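Side-chain contacts in 6-phosphogluconate dehydrogenase NAD-binding (Dyadobacter fermentans, PDB 4GBJ), which probably works as an NAD(P)-dependent oxidoreductase of the 6-phosphogluconate and 3-hydroxyisobutyrate dehydrogenase family: residues I265-R268 / F269-G272; G241-D244 / I245-L249. All coordinates share one frame; numbering follows the deposited sequence.

Contact 1: I265-R268 / F269-G272; sequences IRNR and FISG
The Arg266 guanidinium carries the methyl CD1 of Ile270 on one face, 3.4 Å above the plane and over its centre, while the Phe269 ring is approached obliquely by Ile265 O and Arg268 C. Both pairs are i to i+4 neighbours on helix 260-274, in the all-helical C-terminal part of this dehydrogenase. Arg266 has CG anti to the backbone N (chi1 176°) and stays extended as far as NE, which carries its flat end out beside the helix; Ile270 CD1 then sits 3.5 Å from Arg266 CZ, an apolar cover for a charged group near the surface. The ring of Phe269 lies alongside Ile265 and points the same way, with CE2 3.8 Å from the branch methyl CG2 of Ile265. CD2 of Phe269 also comes to 3.4 Å from Ile265 O, the carbonyl that accepts the Phe269 N-H. Beyond these segments, Phe269 packs edge-to-face with Phe238 and against Leu242, so the ring is buried between helix 238-254 and the loop residues Trp282 and Leu285. Arg268 leaves on another side: its chain bends at chi2 (-52°), and the guanidinium forms salt bridges with Glu186 and Asp292, which should hold its position. Asn267 and Ile270 lie more loosely on the exposed side, running the same way, with OD1 of Asn267 4.1 Å from CD1 of Ile270. Four successive i to i+4 backbone bonds run beneath these side chains; in the last, Gly272 N reaches Arg268 O over 2.9 Å, with the donor tilted 34° from the carbonyl plane.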
loop_
_atom_site.group_PDB
_atom_site.type_symbol
_atom_site.label_atom_id
_atom_site.label_comp_id
_atom_site.label_asym_id
_atom_site.label_seq_id
_atom_site.Cartn_x
_atom_site.Cartn_y
_atom_site.Cartn_z
ATOM N N ILE B 265 -14.224 -3.465 0.086
ATOM C CA ILE B 265 -13.652 -4.554 -0.707
ATOM C C ILE B 265 -14.685 -5.631 -0.936
ATOM O O ILE B 265 -14.883 -6.073 -2.075
ATOM C CB ILE B 265 -12.395 -5.105 0.002
ATOM C CG1 ILE B 265 -11.228 -4.071 -0.009
ATOM C CG2 ILE B 265 -11.952 -6.418 -0.530
ATOM C CD1 ILE B 265 -10.751 -3.655 -1.309
ATOM N N ARG B 266 -15.378 -6.034 0.135
ATOM C CA ARG B 266 -16.452 -7.006 -0.003
ATOM C C ARG B 266 -17.480 -6.566 -1.055
ATOM O O ARG B 266 -17.840 -7.371 -1.910
ATOM C CB ARG B 266 -17.154 -7.246 1.340
ATOM C CG ARG B 266 -18.364 -8.172 1.272
ATOM C CD ARG B 266 -18.833 -8.496 2.687
ATOM N NE ARG B 266 -20.145 -9.138 2.685
ATOM C CZ ARG B 266 -21.305 -8.523 2.484
ATOM N NH1 ARG B 266 -21.344 -7.214 2.235
ATOM N NH2 ARG B 266 -22.433 -9.211 2.495
ATOM N N ASN B 267 -17.922 -5.316 -1.024
ATOM C CA ASN B 267 -18.934 -4.828 -2.003
ATOM C C ASN B 267 -18.388 -4.799 -3.403
ATOM O O ASN B 267 -19.163 -5.056 -4.333
ATOM C CB ASN B 267 -19.509 -3.449 -1.622
ATOM C CG ASN B 267 -20.462 -3.559 -0.443
ATOM O OD1 ASN B 267 -20.978 -4.619 -0.143
ATOM N ND2 ASN B 267 -20.650 -2.490 0.306
ATOM N N ARG B 268 -17.046 -4.557 -3.582
ATOM C CA ARG B 268 -16.486 -4.623 -4.927
ATOM C C ARG B 268 -16.651 -6.034 -5.549
ATOM O O ARG B 268 -16.932 -6.146 -6.733
ATOM C CB ARG B 268 -15.009 -4.271 -4.930
ATOM C CG ARG B 268 -14.667 -2.887 -4.490
ATOM C CD ARG B 268 -15.461 -1.853 -5.240
ATOM N NE ARG B 268 -14.883 -0.521 -5.148
ATOM C CZ ARG B 268 -15.453 0.588 -5.612
ATOM N NH1 ARG B 268 -16.638 0.542 -6.186
ATOM N NH2 ARG B 268 -14.852 1.759 -5.470
ATOM N N PHE B 269 -16.419 -7.075 -4.768
ATOM C CA PHE B 269 -16.585 -8.461 -5.233
ATOM C C PHE B 269 -18.028 -8.797 -5.486
ATOM O O PHE B 269 -18.343 -9.394 -6.524
ATOM C CB PHE B 269 -16.011 -9.497 -4.261
ATOM C CG PHE B 269 -14.503 -9.528 -4.264
ATOM C CD1 PHE B 269 -13.803 -9.901 -5.402
ATOM C CD2 PHE B 269 -13.778 -9.088 -3.158
ATOM C CE1 PHE B 269 -12.418 -9.822 -5.440
ATOM C CE2 PHE B 269 -12.401 -9.027 -3.195
ATOM C CZ PHE B 269 -11.725 -9.420 -4.325
ATOM N N ILE B 270 -18.927 -8.414 -4.557
ATOM C CA ILE B 270 -20.371 -8.716 -4.742
ATOM C C ILE B 270 -20.882 -8.051 -6.055
ATOM O O ILE B 270 -21.537 -8.688 -6.892
ATOM C CB ILE B 270 -21.193 -8.265 -3.519
ATOM C CG1 ILE B 270 -20.789 -9.117 -2.284
ATOM C CG2 ILE B 270 -22.674 -8.414 -3.793
ATOM C CD1 ILE B 270 -21.349 -8.606 -0.977
ATOM N N SER B 271 -20.574 -6.768 -6.214
ATOM C CA SER B 271 -20.953 -6.000 -7.398
ATOM C C SER B 271 -20.290 -6.561 -8.655
ATOM O O SER B 271 -20.948 -6.661 -9.692
ATOM C CB SER B 271 -20.638 -4.514 -7.236
ATOM O OG SER B 271 -21.195 -3.808 -8.332
ATOM N N GLY B 272 -19.022 -6.985 -8.555
ATOM C CA GLY B 272 -18.348 -7.585 -9.685
ATOM C C GLY B 272 -18.993 -8.881 -10.137
ATOM O O GLY B 272 -19.036 -9.180 -11.335
#

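Contact 2: G241-D244 / I245-L249; sequences GLKD and INLTL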
loop_
_atom_site.group_PDB
_atom_site.type_symbol
_atom_site.label_atom_id
_atom_site.label_comp_id
_atom_site.label_asym_id
_atom_site.label_seq_id
_atom_site.Cartn_x
_atom_site.Cartn_y
_atom_site.Cartn_z
ATOM N N GLY B 241 -11.572 -14.010 -3.938
ATOM C CA GLY B 241 -11.299 -12.785 -3.206
ATOM C C GLY B 241 -12.365 -12.491 -2.192
ATOM O O GLY B 241 -12.079 -12.032 -1.075
ATOM N N LEU B 242 -13.610 -12.766 -2.572
ATOM C CA LEU B 242 -14.767 -12.592 -1.711
ATOM C C LEU B 242 -14.698 -13.556 -0.534
ATOM O O LEU B 242 -14.941 -13.158 0.593
ATOM C CB LEU B 242 -16.071 -12.778 -2.511
ATOM C CG LEU B 242 -17.405 -12.634 -1.743
ATOM C CD1 LEU B 242 -17.458 -11.352 -0.971
ATOM C CD2 LEU B 242 -18.572 -12.793 -2.652
ATOM N N LYS B 243 -14.364 -14.820 -0.793
ATOM C CA LYS B 243 -14.194 -15.830 0.263
ATOM C C LYS B 243 -13.171 -15.330 1.308
ATOM O O LYS B 243 -13.464 -15.330 2.503
ATOM C CB LYS B 243 -13.698 -17.150 -0.333
ATOM C CG LYS B 243 -13.509 -18.296 0.703
ATOM C CD LYS B 243 -12.871 -19.571 0.101
ATOM C CE LYS B 243 -11.373 -19.490 -0.185
ATOM N NZ LYS B 243 -10.542 -19.274 1.056
ATOM N N ASP B 244 -12.039 -14.767 0.828
ATOM C CA ASP B 244 -10.978 -14.301 1.714
ATOM C C ASP B 244 -11.373 -13.050 2.509
ATOM O O ASP B 244 -11.134 -13.021 3.719
ATOM C CB ASP B 244 -9.648 -14.064 0.966
ATOM C CG ASP B 244 -8.775 -15.320 0.781
ATOM O OD1 ASP B 244 -9.160 -16.423 1.319
ATOM O OD2 ASP B 244 -7.676 -15.196 0.164
ATOM N N ILE B 245 -11.975 -12.048 1.885
ATOM C CA ILE B 245 -12.373 -10.864 2.643
ATOM C C ILE B 245 -13.467 -11.215 3.681
ATOM O O ILE B 245 -13.492 -10.613 4.738
ATOM C CB ILE B 245 -12.778 -9.685 1.737
ATOM C CG1 ILE B 245 -12.706 -8.379 2.464
ATOM C CG2 ILE B 245 -14.156 -9.856 1.107
ATOM C CD1 ILE B 245 -11.259 -7.939 2.861
ATOM N N ASN B 246 -14.354 -12.137 3.381
ATOM C CA ASN B 246 -15.367 -12.592 4.334
ATOM C C ASN B 246 -14.752 -13.311 5.516
ATOM O O ASN B 246 -15.265 -13.131 6.632
ATOM C CB ASN B 246 -16.413 -13.472 3.689
ATOM C CG ASN B 246 -17.442 -12.682 2.887
ATOM O OD1 ASN B 246 -17.693 -11.504 3.116
ATOM N ND2 ASN B 246 -18.061 -13.293 1.904
ATOM N N LEU B 247 -13.619 -14.064 5.325
ATOM C CA LEU B 247 -12.910 -14.691 6.461
ATOM C C LEU B 247 -12.371 -13.574 7.372
ATOM O O LEU B 247 -12.447 -13.667 8.579
ATOM C CB LEU B 247 -11.743 -15.575 5.987
ATOM C CG LEU B 247 -12.044 -16.873 5.210
ATOM C CD1 LEU B 247 -10.790 -17.576 4.892
ATOM C CD2 LEU B 247 -12.946 -17.813 6.001
ATOM N N THR B 248 -11.813 -12.514 6.772
ATOM C CA THR B 248 -11.289 -11.369 7.512
ATOM C C THR B 248 -12.400 -10.674 8.305
ATOM O O THR B 248 -12.217 -10.342 9.486
ATOM C CB THR B 248 -10.606 -10.435 6.535
ATOM O OG1 THR B 248 -9.534 -11.162 5.937
ATOM C CG2 THR B 248 -10.137 -9.126 7.190
ATOM N N LEU B 249 -13.513 -10.393 7.652
ATOM C CA LEU B 249 -14.628 -9.734 8.324
ATOM C C LEU B 249 -15.165 -10.574 9.473
ATOM O O LEU B 249 -15.461 -10.017 10.528
ATOM C CB LEU B 249 -15.737 -9.399 7.348
ATOM C CG LEU B 249 -15.393 -8.273 6.376
ATOM C CD1 LEU B 249 -16.308 -8.318 5.122
ATOM C CD2 LEU B 249 -15.505 -6.905 7.084
#
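Leu242 and Asn246 meet one turn apart on helix 238-254, an alpha-helix of the C-terminal helical domain, where methyl CD1 of Leu242 comes 3.5 Å from the amide nitrogen ND2 of Asn246. The tight part lies against the backbone: CG2 of Ile245 occupies the position between its own N and carbonyl carbon and is pressed to 3.4 Å from Leu242 O. Leu242 O also accepts the N-H of Asn246, whose N is 3.0 Å away. On this buried flank Ile245 packs on Phe179 of helix 169-197, and Thr248 touches Leu175 of the same helix as well as Met194 of the second subunit. Asp244 is buried too; it touches Asn178 and lies about 6 Å, side chain to side chain, from Lys174, the predicted active-site residue.

The Lys243 and Leu247 side is looser and partly exposed, with Leu247 CD1 4.2 Å from Lys243 NZ. From here Lys243 reaches back to the buried Asp244: it runs extended to CD and then curls (chi3 75°), which brings NZ into a salt bridge of 3.2 Å with Asp244 OD1. The lysine nitrogen approaches Asp244 OD1 on its syn side, 30° out of the carboxylate plane.

Overall arrangement
Contact 2 comes first along the chain, on helix 238-254, and contact 1 follows on the next helix, 260-274; their centres are 11 Å apart. All four segments belong to the C-terminal helical part of the chain, beside the long helix 169-197 and apart from the Rossmann-type sheet of the N-terminal part, which probably binds the dinucleotide. CZ of Phe269 lies 3.6 Å from CA of Gly241, where no side chain intervenes, and Ile265 meets Ile245 nearby, while Arg266 touches Asn246 and Leu249. Contact 2 brings Asp244 near Lys174, the predicted active-site residue. Contact 1 lies farther from the chain centre (about 20 Å against about 12 Å, centre to centre), the two consecutive helices packing directly.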